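Local coordinates for conserved domain protein (PDB 2I7R) that is of unknown function but belongs to the glyoxalase/bleomycin resistance protein/dioxygenase superfamily and forms a two-subunit assembly, at residues 101-106 with 111-116; 36-41 with 47-52; 76-81 with 90-95. All coordinates share one frame; numbering follows the deposited sequence.

Interaction 1: residues 101-106 with 111-116; sequences SLLVQG and VLDFYR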
# COMPACT_ATOMS: atom_id res chain seq x y z
N SER A 101 -9.61 -10.36 -12.59
CA SER A 101 -8.44 -9.53 -12.37
C SER A 101 -7.46 -9.51 -13.53
O SER A 101 -7.50 -10.34 -14.40
CB SER A 101 -7.73 -9.93 -11.07
OG SER A 101 -7.07 -11.15 -11.24
N LEU A 102 -6.58 -8.52 -13.48
CA LEU A 102 -5.58 -8.23 -14.49
C LEU A 102 -4.39 -7.69 -13.71
O LEU A 102 -4.49 -6.66 -13.03
CB LEU A 102 -6.10 -7.15 -15.44
CG LEU A 102 -5.13 -6.48 -16.42
CD1 LEU A 102 -4.58 -7.52 -17.41
CD2 LEU A 102 -5.82 -5.30 -17.14
N LEU A 103 -3.28 -8.41 -13.80
CA LEU A 103 -2.05 -8.05 -13.10
C LEU A 103 -1.04 -7.44 -14.05
O LEU A 103 -0.72 -8.04 -15.07
CB LEU A 103 -1.46 -9.29 -12.45
CG LEU A 103 -2.11 -9.22 -11.08
CD1 LEU A 103 -2.99 -10.41 -10.80
CD2 LEU A 103 -1.08 -8.91 -9.97
N VAL A 104 -0.57 -6.24 -13.71
CA VAL A 104 0.35 -5.53 -14.61
C VAL A 104 1.63 -5.09 -13.90
O VAL A 104 1.61 -4.84 -12.70
CB VAL A 104 -0.34 -4.32 -15.35
CG1 VAL A 104 -1.76 -4.69 -15.72
CG2 VAL A 104 -0.35 -3.09 -14.51
N GLN A 105 2.74 -5.05 -14.63
CA GLN A 105 4.00 -4.65 -14.05
C GLN A 105 3.97 -3.14 -14.00
O GLN A 105 3.81 -2.50 -15.04
CB GLN A 105 5.19 -5.12 -14.90
CG GLN A 105 6.56 -4.84 -14.28
CD GLN A 105 6.70 -5.47 -12.89
OE1 GLN A 105 6.71 -6.70 -12.73
NE2 GLN A 105 6.78 -4.63 -11.88
N GLY A 106 4.07 -2.57 -12.80
CA GLY A 106 4.17 -1.09 -12.71
C GLY A 106 5.64 -0.69 -12.65
O GLY A 106 6.52 -1.58 -12.65
N VAL A 111 3.66 -3.71 -8.69
CA VAL A 111 2.73 -4.59 -9.40
C VAL A 111 1.30 -4.10 -9.09
O VAL A 111 0.94 -3.83 -7.93
CB VAL A 111 2.88 -6.10 -8.96
CG1 VAL A 111 1.78 -6.99 -9.61
CG2 VAL A 111 4.35 -6.66 -9.22
N LEU A 112 0.49 -3.98 -10.12
CA LEU A 112 -0.85 -3.44 -9.95
C LEU A 112 -1.84 -4.50 -10.39
O LEU A 112 -1.58 -5.24 -11.35
CB LEU A 112 -1.05 -2.13 -10.73
CG LEU A 112 -0.33 -0.90 -10.10
CD1 LEU A 112 1.14 -0.90 -10.46
CD2 LEU A 112 -0.97 0.44 -10.52
N ASP A 113 -2.96 -4.57 -9.67
CA ASP A 113 -4.09 -5.41 -10.08
C ASP A 113 -5.30 -4.53 -10.31
O ASP A 113 -5.72 -3.81 -9.42
CB ASP A 113 -4.38 -6.46 -8.99
CG ASP A 113 -5.61 -7.31 -9.28
OD1 ASP A 113 -5.91 -7.55 -10.46
OD2 ASP A 113 -6.26 -7.74 -8.33
N PHE A 114 -5.81 -4.54 -11.54
CA PHE A 114 -7.11 -3.96 -11.85
C PHE A 114 -8.15 -5.09 -11.79
O PHE A 114 -8.09 -6.03 -12.57
CB PHE A 114 -7.08 -3.28 -13.22
CG PHE A 114 -6.05 -2.17 -13.33
CD1 PHE A 114 -6.40 -0.86 -13.02
CD2 PHE A 114 -4.74 -2.43 -13.71
CE1 PHE A 114 -5.47 0.18 -13.13
CE2 PHE A 114 -3.79 -1.40 -13.83
CZ PHE A 114 -4.14 -0.10 -13.53
N TYR A 115 -9.09 -5.00 -10.84
CA TYR A 115 -10.01 -6.10 -10.58
C TYR A 115 -11.46 -5.64 -10.37
O TYR A 115 -11.72 -4.48 -10.12
CB TYR A 115 -9.52 -6.97 -9.37
CG TYR A 115 -9.86 -6.37 -8.01
CD1 TYR A 115 -10.87 -6.91 -7.22
CD2 TYR A 115 -9.17 -5.26 -7.53
CE1 TYR A 115 -11.19 -6.35 -5.97
CE2 TYR A 115 -9.46 -4.71 -6.31
CZ TYR A 115 -10.47 -5.25 -5.53
OH TYR A 115 -10.74 -4.65 -4.33
N ARG A 116 -12.39 -6.58 -10.51
CA ARG A 116 -13.80 -6.37 -10.15
C ARG A 116 -14.40 -7.64 -9.58
O ARG A 116 -13.95 -8.72 -9.86
CB ARG A 116 -14.66 -5.80 -11.32
CG ARG A 116 -14.46 -6.47 -12.64
CD ARG A 116 -15.59 -6.08 -13.68
NE ARG A 116 -16.80 -6.74 -13.27
CZ ARG A 116 -17.07 -8.04 -13.46
NH1 ARG A 116 -16.27 -8.82 -14.17
NH2 ARG A 116 -18.18 -8.54 -12.94

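Interaction 2: residues 36-41 with 47-52; sequences DGFAQF and CLMLSQ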
# COMPACT_ATOMS: atom_id res chain seq x y z
N ASP A 36 9.94 17.52 -8.15
CA ASP A 36 11.10 16.70 -8.43
C ASP A 36 11.19 15.49 -7.48
O ASP A 36 11.77 14.49 -7.82
CB ASP A 36 12.40 17.53 -8.36
CG ASP A 36 12.63 18.35 -9.61
OD1 ASP A 36 11.78 18.29 -10.53
OD2 ASP A 36 13.66 19.05 -9.68
N GLY A 37 10.62 15.63 -6.28
CA GLY A 37 10.75 14.61 -5.24
C GLY A 37 9.47 14.07 -4.61
O GLY A 37 9.55 13.30 -3.65
N PHE A 38 8.32 14.43 -5.14
CA PHE A 38 7.05 14.01 -4.57
C PHE A 38 6.01 14.04 -5.66
O PHE A 38 6.06 14.94 -6.49
CB PHE A 38 6.68 14.99 -3.45
CG PHE A 38 5.37 14.69 -2.75
CD1 PHE A 38 5.35 13.92 -1.58
CD2 PHE A 38 4.17 15.27 -3.19
CE1 PHE A 38 4.14 13.68 -0.87
CE2 PHE A 38 2.94 15.02 -2.49
CZ PHE A 38 2.96 14.23 -1.32
N ALA A 39 5.07 13.09 -5.64
CA ALA A 39 3.86 13.09 -6.50
C ALA A 39 2.69 12.48 -5.73
O ALA A 39 2.87 11.58 -4.89
CB ALA A 39 4.09 12.29 -7.81
N GLN A 40 1.50 12.99 -5.98
CA GLN A 40 0.33 12.54 -5.26
C GLN A 40 -0.70 12.12 -6.26
O GLN A 40 -1.07 12.92 -7.13
CB GLN A 40 -0.27 13.67 -4.41
CG GLN A 40 -1.74 13.44 -3.96
CD GLN A 40 -2.34 14.70 -3.33
OE1 GLN A 40 -1.68 15.39 -2.54
NE2 GLN A 40 -3.59 15.01 -3.68
N PHE A 41 -1.22 10.91 -6.09
CA PHE A 41 -2.33 10.45 -6.87
C PHE A 41 -3.49 10.23 -5.94
O PHE A 41 -3.31 9.77 -4.82
CB PHE A 41 -2.00 9.11 -7.56
CG PHE A 41 -0.96 9.20 -8.64
CD1 PHE A 41 -1.34 9.30 -9.98
CD2 PHE A 41 0.39 9.19 -8.34
CE1 PHE A 41 -0.39 9.37 -10.99
CE2 PHE A 41 1.36 9.24 -9.37
CZ PHE A 41 0.96 9.34 -10.68
N CYS A 47 -5.21 7.59 -1.40
CA CYS A 47 -4.12 8.33 -2.05
C CYS A 47 -2.88 7.47 -2.15
O CYS A 47 -2.63 6.65 -1.29
CB CYS A 47 -3.75 9.59 -1.29
SG CYS A 47 -4.91 10.87 -1.52
N LEU A 48 -2.11 7.69 -3.19
CA LEU A 48 -0.84 7.01 -3.37
C LEU A 48 0.21 8.09 -3.62
O LEU A 48 0.14 8.80 -4.62
CB LEU A 48 -0.97 6.00 -4.54
CG LEU A 48 0.24 5.18 -5.07
CD1 LEU A 48 0.71 4.13 -4.09
CD2 LEU A 48 -0.15 4.48 -6.37
N MSE A 49 1.19 8.22 -2.73
CA MSE A 49 2.30 9.14 -2.94
C MSE A 49 3.58 8.44 -3.45
O MSE A 49 3.87 7.28 -3.11
CB MSE A 49 2.65 9.87 -1.63
CG MSE A 49 1.73 11.03 -1.24
SE MSE A 49 -0.19 10.76 -1.42
CE MSE A 49 -0.74 12.33 -0.23
N LEU A 50 4.36 9.17 -4.23
CA LEU A 50 5.74 8.78 -4.52
C LEU A 50 6.61 9.79 -3.79
O LEU A 50 6.35 11.00 -3.83
CB LEU A 50 6.01 8.83 -6.02
CG LEU A 50 4.99 8.13 -6.91
CD1 LEU A 50 5.35 8.39 -8.36
CD2 LEU A 50 4.95 6.62 -6.60
N SER A 51 7.63 9.32 -3.11
CA SER A 51 8.49 10.24 -2.39
C SER A 51 9.95 9.84 -2.53
O SER A 51 10.28 8.68 -2.42
CB SER A 51 8.07 10.33 -0.93
OG SER A 51 9.06 11.02 -0.18
N GLN A 52 10.83 10.81 -2.80
CA GLN A 52 12.26 10.55 -2.84
C GLN A 52 12.84 10.63 -1.42
O GLN A 52 13.73 9.87 -1.05
CB GLN A 52 12.95 11.52 -3.79
CG GLN A 52 14.39 11.16 -4.09
CD GLN A 52 15.16 12.35 -4.67
OE1 GLN A 52 14.63 13.11 -5.48
NE2 GLN A 52 16.42 12.51 -4.24

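Interaction 3: residues 76-81 with 90-95; sequences QNYKRL and HGPTVT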
# COMPACT_ATOMS: atom_id res chain seq x y z
N GLN A 76 -11.66 -3.50 -20.63
CA GLN A 76 -11.32 -2.21 -21.21
C GLN A 76 -9.93 -1.67 -20.73
O GLN A 76 -9.17 -1.16 -21.56
CB GLN A 76 -12.44 -1.18 -21.04
CG GLN A 76 -12.26 0.07 -21.95
CD GLN A 76 -12.00 -0.27 -23.46
OE1 GLN A 76 -12.83 -0.95 -24.13
NE2 GLN A 76 -10.85 0.22 -24.00
N ASN A 77 -9.60 -1.80 -19.44
CA ASN A 77 -8.26 -1.46 -18.95
C ASN A 77 -7.21 -2.30 -19.63
O ASN A 77 -6.16 -1.79 -20.03
CB ASN A 77 -8.16 -1.61 -17.43
CG ASN A 77 -8.75 -0.42 -16.70
OD1 ASN A 77 -8.11 0.62 -16.59
ND2 ASN A 77 -9.98 -0.56 -16.23
N TYR A 78 -7.51 -3.58 -19.80
CA TYR A 78 -6.63 -4.50 -20.52
C TYR A 78 -6.25 -4.01 -21.90
O TYR A 78 -5.07 -3.92 -22.21
CB TYR A 78 -7.26 -5.88 -20.62
CG TYR A 78 -6.36 -6.94 -21.19
CD1 TYR A 78 -5.05 -7.06 -20.76
CD2 TYR A 78 -6.83 -7.83 -22.17
CE1 TYR A 78 -4.23 -8.04 -21.24
CE2 TYR A 78 -6.01 -8.83 -22.67
CZ TYR A 78 -4.70 -8.92 -22.20
OH TYR A 78 -3.84 -9.90 -22.65
N LYS A 79 -7.26 -3.70 -22.70
CA LYS A 79 -7.07 -3.21 -24.05
C LYS A 79 -6.21 -1.94 -24.05
O LYS A 79 -5.28 -1.80 -24.84
CB LYS A 79 -8.42 -2.93 -24.73
CG LYS A 79 -8.30 -2.55 -26.23
CD LYS A 79 -9.47 -1.67 -26.70
CE LYS A 79 -10.68 -2.53 -27.05
NZ LYS A 79 -11.39 -1.92 -28.24
N ARG A 80 -6.55 -1.02 -23.15
CA ARG A 80 -5.85 0.24 -23.01
C ARG A 80 -4.36 -0.02 -22.75
O ARG A 80 -3.48 0.53 -23.46
CB ARG A 80 -6.48 1.07 -21.88
CG ARG A 80 -5.86 2.44 -21.66
CD ARG A 80 -6.55 3.20 -20.53
NE ARG A 80 -6.53 2.49 -19.25
CZ ARG A 80 -5.47 2.38 -18.43
NH1 ARG A 80 -4.28 2.91 -18.77
NH2 ARG A 80 -5.60 1.70 -17.28
N LEU A 81 -4.10 -0.88 -21.78
CA LEU A 81 -2.74 -1.19 -21.38
C LEU A 81 -1.93 -1.92 -22.44
O LEU A 81 -0.73 -1.68 -22.56
CB LEU A 81 -2.70 -1.94 -20.03
CG LEU A 81 -3.28 -1.16 -18.85
CD1 LEU A 81 -3.68 -2.11 -17.65
CD2 LEU A 81 -2.38 0.03 -18.42
N HIS A 90 -0.51 -11.15 -15.83
CA HIS A 90 -1.56 -12.18 -15.84
C HIS A 90 -2.74 -11.49 -16.49
O HIS A 90 -3.20 -10.47 -15.97
CB HIS A 90 -1.88 -12.65 -14.39
CG HIS A 90 -2.25 -14.10 -14.27
ND1 HIS A 90 -3.46 -14.52 -13.76
CD2 HIS A 90 -1.56 -15.23 -14.59
CE1 HIS A 90 -3.52 -15.84 -13.78
NE2 HIS A 90 -2.38 -16.30 -14.27
N GLY A 91 -3.18 -11.99 -17.65
CA GLY A 91 -4.22 -11.38 -18.54
C GLY A 91 -5.51 -11.50 -17.80
O GLY A 91 -5.50 -12.08 -16.69
N PRO A 92 -6.63 -10.93 -18.31
CA PRO A 92 -7.80 -11.05 -17.42
C PRO A 92 -8.16 -12.52 -17.13
O PRO A 92 -8.11 -13.35 -18.02
CB PRO A 92 -8.92 -10.29 -18.15
CG PRO A 92 -8.20 -9.42 -19.16
CD PRO A 92 -6.97 -10.21 -19.55
N THR A 93 -8.40 -12.82 -15.87
CA THR A 93 -8.88 -14.13 -15.47
C THR A 93 -9.92 -13.94 -14.39
O THR A 93 -10.04 -12.87 -13.80
CB THR A 93 -7.75 -15.08 -15.02
OG1 THR A 93 -7.00 -14.49 -13.96
CG2 THR A 93 -6.82 -15.40 -16.17
N VAL A 94 -10.72 -14.97 -14.14
CA VAL A 94 -11.80 -14.85 -13.18
C VAL A 94 -11.77 -16.02 -12.21
O VAL A 94 -11.35 -17.12 -12.56
CB VAL A 94 -13.17 -14.72 -13.92
CG1 VAL A 94 -13.55 -16.02 -14.61
CG2 VAL A 94 -14.24 -14.28 -13.00
N THR A 95 -12.17 -15.78 -10.97
CA THR A 95 -12.32 -16.87 -10.03
C THR A 95 -13.72 -17.44 -10.15
O THR A 95 -14.64 -16.78 -10.65
CB THR A 95 -12.07 -16.43 -8.56
OG1 THR A 95 -13.12 -15.55 -8.11
CG2 THR A 95 -10.70 -15.77 -8.41

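Interaction 1: residues 101-106 with 111-116
With chi1 at 175°, Asp-113 holds its carboxylate opposite its own backbone N and swings it over to the neighbouring strand at Leu-102. There OD1 of Asp-113 accepts the backbone N-H of Leu-102 at 3.2 Å, nearly in line with the carboxylate C-O bond. The same N-H makes a weak, bent bond to the carbonyl O of Phe-114, so it is shared between two acceptors. OD2 of Asp-113 is hydrogen-bonded to ND1 of His-68 on strand 65-70. The carboxylate is buried, and these two bonds fix its rotation.

Strands 100-105 and 111-116 form an antiparallel beta hairpin, the central pair of a four-stranded mixed sheet of the glyoxalase superfamily fold. The ladder is most regular at Val-104 and Leu-112. Val-104 N gives to Leu-112 O at 2.8 Å, and Leu-112 N returns to Val-104 O at 2.9 Å; both bonds are almost straight. Phe-114 N is hydrogen-bonded to Leu-102 O at 2.9 Å.

On the face with Asp-113, Leu-103 CD2 presses on Val-111 CG1 at 3.5 Å, a tight carbon contact. Val-56 of the second subunit packs on both residues. On the other face, Val-104 CG2 meets the edge of the Phe-114 ring at CE2, 3.9 Å away and in the ring plane. Helix 74-84 packs on this face through Leu-81 against Val-104.

Interaction 2: residues 36-41 with 47-52
The hairpin of strands 38-43 and 46-51 brings Phe-38 and Gln-40 against Met-49, which is present as selenomethionine. Met-49 CG lies 3.4 Å from CZ of Phe-38, with the two side chains at an oblique angle. The Met-49 chain bends at chi2 (44°), which turns the selenium away from the ring and along Gln-40. The SE of Met-49 is 4.0 Å from CG of Gln-40, and the two side chains run side by side in the same direction. The amide NE2 of Gln-40 is hydrogen-bonded to Asp-32.

This pair lies within a four-stranded mixed sheet of the glyoxalase superfamily fold, between strands 5-12 and 33-35. Its backbone ladder is regular. Ala-39 and Leu-50 exchange two bonds, as do Phe-41 and Leu-48. Beyond the strand ends, Gln-52 N extends the ladder to Gly-37 O at 2.9 Å.

The other face carries Ala-39, Phe-41, Leu-48 and Leu-50. Leu-50 CD1 reaches CB of Ala-39 at 4.1 Å and CE2 at the Phe-41 ring edge at 4.2 Å. The carbonyl O of Leu-48 also lies at that ring's edge, in its plane. Helix 16-27 packs on Phe-41 with Cys-20, Glu-24 and Leu-27.

Interaction 3: residues 76-81 with 90-95
The chain turns a corner at Pro-92, where its backbone comes closest to the helix at Tyr-78, with the two CA atoms 7.3 Å apart. The gap is bridged by the Tyr-78 side chain. Its ring carbon CG lies opposite the backbone N (chi1 -173°), which lays the ring beside Gly-91 with one face against Pro-92. CD of Pro-92 lies 3.5 Å from the ring centroid of Tyr-78 and only 9° off the ring normal. This is a CH-pi contact made over one face, close to its centre. The neighbouring CG of Pro-92 sits nearer the root of the ring, 3.7 Å from CG of Tyr-78. The two side chains cross at about a right angle. Gly-91 CA makes a looser contact, 4.3 Å from CE1 of Tyr-78.

Strand 65-70, helix 74-84 and strands 88-94, 100-105 and 111-116 form a beta-alpha-beta-beta-beta module, as in the glyoxalase superfamily. This contact holds the module's helix to strand 88-94, an outermost strand of the sheet within this chain. The contact is small, apolar and at the surface; no hydrogen bond joins the two segments. Tyr-78 also packs on Leu-102 of strand 100-105, and Pro-92 touches Glu-100.

Within the helix, Arg-80 NH2 gives a nearly straight bond to OD1 of Asn-77 at 2.8 Å. It is also hydrogen-bonded to the carbonyl O of Ile-26.

In the fold
From the N terminus, strand 5-12, helix 16-27 and strand 33-35 come first. Interaction 2 then closes the hairpin of strands 38-43 and 46-51, completing one beta-alpha-beta-beta-beta module. Strand 65-70 and helix 74-84 open a second module, with the same strand order, 1-4-3-2, in its sheet. Interaction 3 closes the connection from this helix to strand 88-94. Interaction 1 closes the last hairpin, 100-105 with 111-116. The three contacts are in series; none nests or crosses. Interactions 1 and 3 touch through probable backbone hydrogen bonds, Ser-101 N to Thr-93 O and Leu-103 N to His-90 O. Interaction 2 lies on the opposite side of the chain's centre from the other two.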